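Local coordinates for uncharacterized protein (Staphylococcus aureus subsp. aureus, PDB 3H04) that is of unknown function but has an alpha/beta-hydrolase fold and is probably a serine hydrolase, perhaps an esterase, at residues V31-H36 / C96-F101; I20-N25 / H59-Q64; S85-Q90 / R115-D120. All coordinates share one frame; numbering follows the deposited sequence.

Contact 1 (V31-H36 / C96-F101); sequences VIVYIH and CPIFTF
Five backbone hydrogen bonds join strand 30-35 to strand 98-103 and the residue before it, parallel neighbours at the middle of the alpha/beta-hydrolase sheet. Val31 N donates a hydrogen bond to Pro97 O, and Val31 O accepts one from Phe99 N at 2.8 Å. Val33 then does the same one step on: its N reaches Phe99 O at 2.7 Å along the straightest path of the set (170°), while Phe101 N meets Val33 O from above the carbonyl plane. The last bond runs from Ile35 N to Phe101 O at 2.8 Å. Tyr34 CA also touches Phe101 O, 3.2 Å away, as a CA-H...O contact. Ile32 and Tyr34 turn their own peptide groups the other way, toward strand 60-65.

Apolar packing falls on two faces. Val31, Val33, Ile98 and Thr100 share one, which helix 75-91 meets at Val33 and Ile98 through Phe86. Ile98, with CG1 anti to its backbone N, crosses Val33 obliquely and brings CD1 to 4.0 Å from Val33 CG2. On the face of Ile32 and Phe99, both of which pack on Leu269 of helix 256-273, Ile32 CG2 sits at the ring edge of Phe101 and 3.5 Å from Phe101 CB.

Aromatic contact is made on that same face. Tyr34 and Phe101 both carry CG anti to the backbone N and run side by side, their ring planes an oblique 55° apart. Tyr34 CD1 comes over one face of the Phe101 ring, 3.5 Å from Phe101 CD2.

Two polar ends find partners beyond the strands: Tyr34 OH bonds to Asp47 and Arg103, and Thr100 OG1 to Ser110 O. Peptide groups paired across the strands and mostly apolar side chains on both faces make this a buried pairing of central strands.

Contact 2 (I20-N25 / H59-Q64); sequences IIKAKN and HYDLIQ
Asp61 OD1 is gripped three times: by Ala23 N at 2.9 Å, more weakly by Lys22 NZ at 3.3 Å, and by the hydroxyl of Thr28. It sits where strand 15-21 gives out beside strand 60-65, an antiparallel pair toward one edge of the otherwise largely parallel alpha/beta-hydrolase sheet. Ala23 N approaches from above the carboxylate plane, 42° out of it. The other oxygen, Asp61 OD2, takes Lys22 NZ on its syn lone pair at 3.0 Å in a salt bridge and has a second partner in Tyr93 OH. Lys22 starts out away from strand 60-65, but bends at chi2, chi3 and chi4 bring its ammonium back to the oxygen edge of the carboxylate. With both oxygens so engaged, the carboxylate is fixed in its rotation and would be expected to stay ionised.

The regular part of the pairing is short. Ile21 and Leu62 form a hydrogen-bonded pair, Ile21 N to Leu62 O at 2.8 Å and Leu62 N to Ile21 O at 3.0 Å, both nearly straight. Next to it Ile20 and Ile63 make a non-hydrogen-bonded pair whose side chains lie alongside and point the same way, with 3.8 Å between Ile20 CG1 and Ile63 CG1.

On the face of Ile21 and Leu62, helix 50-56 packs through Ile53. There Gln64 reaches across obliquely with its chain extended, its amide nitrogen held by Ala45 O and its OE1 3.2 Å from Ile21 CD1. Beyond the strand Ala23 still faces the partner, setting its CB against both Asp61 OD1 and Tyr60 O. At the far end Asn25 crosses the His59 imidazole, Asn25 CB resting 3.6 Å from His59 CD2.

Contact 3 (S85-Q90 / R115-D120); sequences SFDAIQ and RDRDID
Nearly coplanar groups carry this contact: the carboxylate of Asp87 and the guanidinium of Arg117 are only 13° apart, although the two side chains cross at about a right angle. They join helix 75-91 to the chain just leaving helix 105-116, two helices that pack on the same face of the alpha/beta-hydrolase sheet, with strand 98-103 between them in sequence. Arg117 grips side-on. Its NE meets Asp87 OD1 at 2.9 Å and its NH2 meets Asp87 OD2 at 3.0 Å, each oxygen offering its syn lone pair, a bidentate salt bridge. The third guanidinium nitrogen turns back on the chain, where Arg117 NH1 bonds to Asp116 O at 2.9 Å from above that carbonyl's plane. All three nitrogens are thus engaged and the flat group is held in its rotation. A bend at chi2 (-66°) swings the Arg117 chain round to reach Asp87.

Phe86, one residue before Asp87, stands with CG anti to its backbone N and slides past Arg117 in the opposite direction. Its ring plane is 64° from the guanidinium, so the planes do not stack; what touches is aliphatic, with Phe86 CE2 3.9 Å from Arg117 CG. The tip of the ring goes further, Phe86 CZ meeting Ile119 CG2 at 3.4 Å. Ile119 also reaches Thr100 of strand 98-103, placing apolar side chains on the sheet side of the contact.

One helical turn after Phe86, Gln90 also carries CG anti to its backbone N and extends beyond it toward the departing chain. Asp118 O lies in the plane of the Gln90 amide, and Gln90 NE2 gives it a rather long but fairly straight hydrogen bond at 3.3 Å, in the plane of that carbonyl.

Overall arrangement
Contact 1 is the hub. Its centre lies about 10 Å from that of contact 2 and about 9 Å from that of contact 3, whereas the centres of contacts 2 and 3 are about 17 Å apart. Strand 30-35 sits between 60-65 and 98-103, and Ile32 N to Asp61 O at 2.8 Å is a probable hydrogen bond tying contacts 1 and 2. Toward contact 3, Ile98 O faces Asp120 N, also at 2.8 Å. Contacts 2 and 3 touch directly where Ile63 CG2 meets Ile89 CD1 at 3.6 Å. Strand 98-103 leads into a probable nucleophile elbow bearing Ser104, which with His248 and Asp220 probably forms a Ser-His-Asp triad; Ile35 of contact 1 touches that elbow.

Contact 1 (V31-H36 / C96-F101)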
loop_
_atom_site.group_PDB
_atom_site.type_symbol
_atom_site.label_atom_id
_atom_site.label_comp_id
_atom_site.label_asym_id
_atom_site.label_seq_id
_atom_site.Cartn_x
_atom_site.Cartn_y
_atom_site.Cartn_z
ATOM N N VAL A 31 -1.037 -1.236 17.013
ATOM C CA VAL A 31 -1.950 -1.513 15.936
ATOM C C VAL A 31 -1.194 -1.262 14.642
ATOM O O VAL A 31 -0.532 -0.217 14.474
ATOM C CB VAL A 31 -3.218 -0.615 16.044
ATOM C CG1 VAL A 31 -2.834 0.826 16.217
ATOM C CG2 VAL A 31 -4.092 -0.710 14.792
ATOM N N ILE A 32 -1.284 -2.249 13.761
ATOM C CA ILE A 32 -0.714 -2.190 12.433
ATOM C C ILE A 32 -1.897 -2.011 11.473
ATOM O O ILE A 32 -2.697 -2.925 11.304
ATOM C CB ILE A 32 0.014 -3.491 12.083
ATOM C CG1 ILE A 32 1.122 -3.790 13.092
ATOM C CG2 ILE A 32 0.607 -3.390 10.623
ATOM C CD1 ILE A 32 1.593 -5.247 13.078
ATOM N N VAL A 33 -1.956 -0.864 10.816
ATOM C CA VAL A 33 -2.948 -0.610 9.778
ATOM C C VAL A 33 -2.408 -1.016 8.424
ATOM O O VAL A 33 -1.498 -0.377 7.896
ATOM C CB VAL A 33 -3.344 0.888 9.726
ATOM C CG1 VAL A 33 -4.461 1.104 8.657
ATOM C CG2 VAL A 33 -3.769 1.393 11.160
ATOM N N TYR A 34 -3.005 -2.063 7.854
ATOM C CA TYR A 34 -2.503 -2.691 6.652
ATOM C C TYR A 34 -3.239 -2.186 5.409
ATOM O O TYR A 34 -4.461 -2.197 5.374
ATOM C CB TYR A 34 -2.598 -4.208 6.736
ATOM C CG TYR A 34 -2.301 -4.866 5.412
ATOM C CD1 TYR A 34 -1.012 -4.869 4.900
ATOM C CD2 TYR A 34 -3.318 -5.468 4.655
ATOM C CE1 TYR A 34 -0.730 -5.409 3.673
ATOM C CE2 TYR A 34 -3.043 -6.028 3.443
ATOM C CZ TYR A 34 -1.732 -6.016 2.953
ATOM O OH TYR A 34 -1.420 -6.545 1.719
ATOM N N ILE A 35 -2.460 -1.770 4.394
ATOM C CA ILE A 35 -3.015 -1.275 3.153
ATOM C C ILE A 35 -2.462 -2.113 2.016
ATOM O O ILE A 35 -1.222 -2.122 1.738
ATOM C CB ILE A 35 -2.732 0.231 2.965
ATOM C CG1 ILE A 35 -3.093 1.004 4.234
ATOM C CG2 ILE A 35 -3.475 0.748 1.717
ATOM C CD1 ILE A 35 -3.109 2.499 4.095
ATOM N N HIS A 36 -3.374 -2.848 1.364
ATOM C CA HIS A 36 -3.012 -3.811 0.337
ATOM C C HIS A 36 -2.544 -3.119 -0.918
ATOM O O HIS A 36 -2.823 -1.949 -1.092
ATOM C CB HIS A 36 -4.225 -4.694 -0.050
ATOM C CG HIS A 36 -5.328 -3.943 -0.746
ATOM N ND1 HIS A 36 -5.397 -3.826 -2.125
ATOM C CD2 HIS A 36 -6.437 -3.333 -0.258
ATOM C CE1 HIS A 36 -6.478 -3.121 -2.444
ATOM N NE2 HIS A 36 -7.134 -2.821 -1.332
ATOM N N CYS A 96 -2.463 4.156 22.103
ATOM C CA CYS A 96 -1.739 2.952 21.727
ATOM C C CYS A 96 -0.823 3.196 20.489
ATOM O O CYS A 96 -1.160 4.016 19.641
ATOM C CB CYS A 96 -2.787 1.846 21.537
ATOM S SG CYS A 96 -2.168 0.373 20.768
ATOM N N PRO A 97 0.357 2.541 20.417
ATOM C CA PRO A 97 1.216 2.770 19.250
ATOM C C PRO A 97 0.512 2.343 17.985
ATOM O O PRO A 97 -0.183 1.343 18.002
ATOM C CB PRO A 97 2.422 1.864 19.515
ATOM C CG PRO A 97 2.488 1.823 21.076
ATOM C CD PRO A 97 1.031 1.703 21.427
ATOM N N ILE A 98 0.698 3.094 16.910
ATOM C CA ILE A 98 0.039 2.790 15.638
ATOM C C ILE A 98 1.051 2.884 14.478
ATOM O O ILE A 98 1.895 3.795 14.441
ATOM C CB ILE A 98 -1.241 3.676 15.478
ATOM C CG1 ILE A 98 -2.087 3.249 14.287
ATOM C CG2 ILE A 98 -0.899 5.161 15.439
ATOM C CD1 ILE A 98 -3.553 3.780 14.360
ATOM N N PHE A 99 0.957 1.916 13.558
ATOM C CA PHE A 99 1.813 1.810 12.401
ATOM C C PHE A 99 1.006 1.619 11.110
ATOM O O PHE A 99 -0.088 1.030 11.129
ATOM C CB PHE A 99 2.729 0.594 12.580
ATOM C CG PHE A 99 3.499 0.616 13.883
ATOM C CD1 PHE A 99 4.701 1.271 13.959
ATOM C CD2 PHE A 99 2.981 0.028 15.032
ATOM C CE1 PHE A 99 5.406 1.319 15.152
ATOM C CE2 PHE A 99 3.659 0.083 16.197
ATOM C CZ PHE A 99 4.882 0.707 16.258
ATOM N N THR A 100 1.593 2.041 9.999
ATOM C CA THR A 100 1.039 1.725 8.670
ATOM C C THR A 100 1.968 0.724 7.993
ATOM O O THR A 100 3.205 0.785 8.124
ATOM C CB THR A 100 0.790 2.969 7.824
ATOM O OG1 THR A 100 2.002 3.748 7.672
ATOM C CG2 THR A 100 -0.328 3.857 8.494
ATOM N N PHE A 101 1.363 -0.244 7.332
ATOM C CA PHE A 101 2.068 -1.322 6.657
ATOM C C PHE A 101 1.391 -1.402 5.326
ATOM O O PHE A 101 0.198 -1.700 5.291
ATOM C CB PHE A 101 1.939 -2.633 7.440
ATOM C CG PHE A 101 2.387 -3.855 6.672
ATOM C CD1 PHE A 101 3.325 -3.753 5.666
ATOM C CD2 PHE A 101 1.844 -5.101 6.959
ATOM C CE1 PHE A 101 3.784 -4.874 4.974
ATOM C CE2 PHE A 101 2.253 -6.236 6.245
ATOM C CZ PHE A 101 3.234 -6.133 5.270
#

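Contact 2 (I20-N25 / H59-Q64)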
loop_
_atom_site.group_PDB
_atom_site.type_symbol
_atom_site.label_atom_id
_atom_site.label_comp_id
_atom_site.label_asym_id
_atom_site.label_seq_id
_atom_site.Cartn_x
_atom_site.Cartn_y
_atom_site.Cartn_z
ATOM N N ILE A 20 -10.415 -6.235 11.812
ATOM C CA ILE A 20 -9.403 -6.221 12.841
ATOM C C ILE A 20 -9.187 -7.658 13.252
ATOM O O ILE A 20 -10.148 -8.362 13.617
ATOM C CB ILE A 20 -9.838 -5.407 14.086
ATOM C CG1 ILE A 20 -10.138 -3.949 13.695
ATOM C CG2 ILE A 20 -8.778 -5.517 15.237
ATOM C CD1 ILE A 20 -10.266 -3.021 14.896
ATOM N N ILE A 21 -7.927 -8.093 13.191
ATOM C CA ILE A 21 -7.518 -9.353 13.786
ATOM C C ILE A 21 -6.755 -9.003 15.045
ATOM O O ILE A 21 -5.754 -8.270 14.965
ATOM C CB ILE A 21 -6.560 -10.139 12.849
ATOM C CG1 ILE A 21 -7.308 -10.658 11.621
ATOM C CG2 ILE A 21 -5.877 -11.323 13.655
ATOM C CD1 ILE A 21 -6.453 -10.801 10.382
ATOM N N LYS A 22 -7.200 -9.532 16.191
ATOM C CA LYS A 22 -6.617 -9.196 17.498
ATOM C C LYS A 22 -5.281 -9.870 17.781
ATOM O O LYS A 22 -5.034 -10.997 17.335
ATOM C CB LYS A 22 -7.574 -9.574 18.643
ATOM C CG LYS A 22 -8.918 -8.870 18.642
ATOM C CD LYS A 22 -8.824 -7.336 18.790
ATOM C CE LYS A 22 -8.689 -6.868 20.232
ATOM N NZ LYS A 22 -7.246 -6.605 20.557
ATOM N N ALA A 23 -4.428 -9.165 18.527
ATOM C CA ALA A 23 -3.168 -9.736 19.044
ATOM C C ALA A 23 -3.441 -11.034 19.806
ATOM O O ALA A 23 -4.315 -11.052 20.643
ATOM C CB ALA A 23 -2.483 -8.747 19.945
ATOM N N LYS A 24 -2.669 -12.088 19.509
ATOM C CA LYS A 24 -2.801 -13.407 20.139
ATOM C C LYS A 24 -2.522 -13.400 21.629
ATOM O O LYS A 24 -3.211 -14.058 22.399
ATOM C CB LYS A 24 -1.836 -14.423 19.496
ATOM C CG LYS A 24 -2.327 -15.071 18.202
ATOM C CD LYS A 24 -1.204 -15.894 17.517
ATOM C CE LYS A 24 -1.205 -15.721 15.994
ATOM N NZ LYS A 24 -2.461 -16.218 15.315
ATOM N N ASN A 25 -1.478 -12.693 22.023
ATOM C CA ASN A 25 -1.105 -12.619 23.424
ATOM C C ASN A 25 -1.368 -11.202 23.861
ATOM O O ASN A 25 -0.802 -10.253 23.318
ATOM C CB ASN A 25 0.357 -13.039 23.608
ATOM C CG ASN A 25 0.705 -14.263 22.775
ATOM O OD1 ASN A 25 1.263 -14.146 21.682
ATOM N ND2 ASN A 25 0.317 -15.440 23.262
ATOM N N HIS A 59 1.658 -10.110 18.884
ATOM C CA HIS A 59 1.599 -9.048 19.884
ATOM C C HIS A 59 1.006 -7.728 19.394
ATOM O O HIS A 59 0.844 -6.803 20.192
ATOM C CB HIS A 59 2.980 -8.862 20.495
ATOM C CG HIS A 59 3.429 -10.042 21.305
ATOM N ND1 HIS A 59 4.626 -10.692 21.085
ATOM C CD2 HIS A 59 2.812 -10.717 22.309
ATOM C CE1 HIS A 59 4.741 -11.700 21.938
ATOM N NE2 HIS A 59 3.649 -11.741 22.686
ATOM N N TYR A 60 0.647 -7.662 18.108
ATOM C CA TYR A 60 0.064 -6.471 17.502
ATOM C C TYR A 60 -1.331 -6.776 16.958
ATOM O O TYR A 60 -1.611 -7.899 16.525
ATOM C CB TYR A 60 0.990 -5.933 16.393
ATOM C CG TYR A 60 2.310 -5.482 16.966
ATOM C CD1 TYR A 60 2.467 -4.198 17.492
ATOM C CD2 TYR A 60 3.374 -6.350 17.070
ATOM C CE1 TYR A 60 3.660 -3.790 18.070
ATOM C CE2 TYR A 60 4.552 -5.952 17.616
ATOM C CZ TYR A 60 4.700 -4.673 18.131
ATOM O OH TYR A 60 5.901 -4.305 18.718
ATOM N N ASP A 61 -2.224 -5.790 16.988
ATOM C CA ASP A 61 -3.473 -5.919 16.208
ATOM C C ASP A 61 -3.163 -5.566 14.768
ATOM O O ASP A 61 -2.316 -4.694 14.515
ATOM C CB ASP A 61 -4.562 -4.962 16.714
ATOM C CG ASP A 61 -5.123 -5.372 18.078
ATOM O OD1 ASP A 61 -4.560 -6.288 18.722
ATOM O OD2 ASP A 61 -6.122 -4.752 18.479
ATOM N N LEU A 62 -3.847 -6.250 13.846
ATOM C CA LEU A 62 -3.707 -6.047 12.418
ATOM C C LEU A 62 -5.062 -5.611 11.869
ATOM O O LEU A 62 -6.035 -6.323 12.022
ATOM C CB LEU A 62 -3.238 -7.327 11.705
ATOM C CG LEU A 62 -2.981 -7.140 10.205
ATOM C CD1 LEU A 62 -1.847 -6.128 9.997
ATOM C CD2 LEU A 62 -2.639 -8.487 9.574
ATOM N N ILE A 63 -5.113 -4.428 11.270
ATOM C CA ILE A 63 -6.370 -3.884 10.752
ATOM C C ILE A 63 -6.285 -3.740 9.239
ATOM O O ILE A 63 -5.472 -2.979 8.759
ATOM C CB ILE A 63 -6.668 -2.545 11.378
ATOM C CG1 ILE A 63 -6.622 -2.658 12.895
ATOM C CG2 ILE A 63 -8.076 -2.067 10.923
ATOM C CD1 ILE A 63 -5.357 -2.175 13.595
ATOM N N GLN A 64 -7.101 -4.465 8.487
ATOM C CA GLN A 64 -6.975 -4.467 7.035
ATOM C C GLN A 64 -7.981 -3.510 6.411
ATOM O O GLN A 64 -9.189 -3.773 6.466
ATOM C CB GLN A 64 -7.078 -5.917 6.553
ATOM C CG GLN A 64 -5.973 -6.670 7.253
ATOM C CD GLN A 64 -5.848 -8.106 6.927
ATOM O OE1 GLN A 64 -6.023 -8.930 7.818
ATOM N NE2 GLN A 64 -5.445 -8.435 5.689
#

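Contact 3 (S85-Q90 / R115-D120)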
loop_
_atom_site.group_PDB
_atom_site.type_symbol
_atom_site.label_atom_id
_atom_site.label_comp_id
_atom_site.label_asym_id
_atom_site.label_seq_id
_atom_site.Cartn_x
_atom_site.Cartn_y
_atom_site.Cartn_z
ATOM N N SER A 85 -10.816 5.916 6.839
ATOM C CA SER A 85 -10.682 4.616 7.483
ATOM C C SER A 85 -9.592 4.692 8.548
ATOM O O SER A 85 -9.797 4.262 9.699
ATOM C CB SER A 85 -10.415 3.494 6.466
ATOM O OG SER A 85 -11.473 3.444 5.493
ATOM N N PHE A 86 -8.449 5.277 8.188
ATOM C CA PHE A 86 -7.400 5.463 9.174
ATOM C C PHE A 86 -7.892 6.170 10.438
ATOM O O PHE A 86 -7.592 5.702 11.531
ATOM C CB PHE A 86 -6.162 6.176 8.643
ATOM C CG PHE A 86 -5.065 6.255 9.677
ATOM C CD1 PHE A 86 -4.310 5.131 9.983
ATOM C CD2 PHE A 86 -4.874 7.412 10.418
ATOM C CE1 PHE A 86 -3.305 5.176 10.953
ATOM C CE2 PHE A 86 -3.874 7.459 11.428
ATOM C CZ PHE A 86 -3.091 6.335 11.673
ATOM N N ASP A 87 -8.651 7.269 10.293
ATOM C CA ASP A 87 -9.090 8.071 11.457
ATOM C C ASP A 87 -10.087 7.357 12.314
ATOM O O ASP A 87 -10.076 7.496 13.551
ATOM C CB ASP A 87 -9.665 9.416 11.041
ATOM C CG ASP A 87 -8.625 10.320 10.426
ATOM O OD1 ASP A 87 -7.434 10.102 10.729
ATOM O OD2 ASP A 87 -8.996 11.215 9.615
ATOM N N ALA A 88 -10.947 6.592 11.676
ATOM C CA ALA A 88 -11.883 5.742 12.404
ATOM C C ALA A 88 -11.100 4.681 13.177
ATOM O O ALA A 88 -11.400 4.403 14.315
ATOM C CB ALA A 88 -12.881 5.112 11.468
ATOM N N ILE A 89 -10.060 4.119 12.578
ATOM C CA ILE A 89 -9.224 3.132 13.295
ATOM C C ILE A 89 -8.405 3.770 14.399
ATOM O O ILE A 89 -8.386 3.236 15.512
ATOM C CB ILE A 89 -8.290 2.325 12.322
ATOM C CG1 ILE A 89 -9.133 1.543 11.321
ATOM C CG2 ILE A 89 -7.314 1.369 13.126
ATOM C CD1 ILE A 89 -8.442 1.378 9.876
ATOM N N GLN A 90 -7.729 4.888 14.117
ATOM C CA GLN A 90 -6.922 5.561 15.139
ATOM C C GLN A 90 -7.755 5.936 16.381
ATOM O O GLN A 90 -7.302 5.718 17.496
ATOM C CB GLN A 90 -6.206 6.815 14.619
ATOM C CG GLN A 90 -5.184 7.418 15.633
ATOM C CD GLN A 90 -4.086 8.318 14.997
ATOM O OE1 GLN A 90 -4.375 9.196 14.154
ATOM N NE2 GLN A 90 -2.824 8.120 15.430
ATOM N N ARG A 115 2.877 11.101 6.665
ATOM C CA ARG A 115 3.131 12.530 6.558
ATOM C C ARG A 115 2.000 13.343 7.196
ATOM O O ARG A 115 2.255 14.361 7.824
ATOM C CB ARG A 115 3.310 12.926 5.081
ATOM C CG ARG A 115 3.649 14.398 4.846
ATOM C CD ARG A 115 3.434 14.810 3.401
ATOM N NE ARG A 115 2.046 14.618 2.959
ATOM C CZ ARG A 115 1.671 14.652 1.695
ATOM N NH1 ARG A 115 2.579 14.925 0.749
ATOM N NH2 ARG A 115 0.416 14.457 1.365
ATOM N N ASP A 116 0.750 12.904 7.017
ATOM C CA ASP A 116 -0.417 13.736 7.336
ATOM C C ASP A 116 -1.094 13.436 8.688
ATOM O O ASP A 116 -2.086 14.068 9.043
ATOM C CB ASP A 116 -1.436 13.633 6.194
ATOM C CG ASP A 116 -0.915 14.234 4.899
ATOM O OD1 ASP A 116 0.016 15.069 4.945
ATOM O OD2 ASP A 116 -1.427 13.890 3.829
ATOM N N ARG A 117 -0.599 12.430 9.391
ATOM C CA ARG A 117 -1.137 12.046 10.685
ATOM C C ARG A 117 0.084 11.778 11.534
ATOM O O ARG A 117 1.191 11.734 11.005
ATOM C CB ARG A 117 -1.958 10.790 10.566
ATOM C CG ARG A 117 -3.249 10.922 9.695
ATOM C CD ARG A 117 -4.224 11.867 10.367
ATOM N NE ARG A 117 -5.502 11.983 9.672
ATOM C CZ ARG A 117 -5.752 12.829 8.679
ATOM N NH1 ARG A 117 -4.806 13.662 8.246
ATOM N NH2 ARG A 117 -6.965 12.863 8.113
ATOM N N ASP A 118 -0.104 11.539 12.818
ATOM C CA ASP A 118 1.008 11.289 13.697
ATOM C C ASP A 118 1.009 9.819 14.065
ATOM O O ASP A 118 0.116 9.360 14.766
ATOM C CB ASP A 118 0.892 12.184 14.941
ATOM C CG ASP A 118 1.178 13.648 14.622
ATOM O OD1 ASP A 118 2.162 13.923 13.868
ATOM O OD2 ASP A 118 0.386 14.515 15.079
ATOM N N ILE A 119 1.959 9.060 13.521
ATOM C CA ILE A 119 2.043 7.612 13.776
ATOM C C ILE A 119 3.440 7.221 14.221
ATOM O O ILE A 119 4.358 8.022 14.137
ATOM C CB ILE A 119 1.606 6.780 12.531
ATOM C CG1 ILE A 119 2.639 6.809 11.423
ATOM C CG2 ILE A 119 0.192 7.260 12.037
ATOM C CD1 ILE A 119 2.219 6.044 10.195
ATOM N N ASP A 120 3.625 5.971 14.629
ATOM C CA ASP A 120 4.905 5.551 15.250
ATOM C C ASP A 120 5.910 4.879 14.328
ATOM O O ASP A 120 7.082 4.702 14.675
ATOM C CB ASP A 120 4.578 4.667 16.439
ATOM C CG ASP A 120 3.696 5.394 17.413
ATOM O OD1 ASP A 120 4.251 6.207 18.134
ATOM O OD2 ASP A 120 2.453 5.245 17.391
#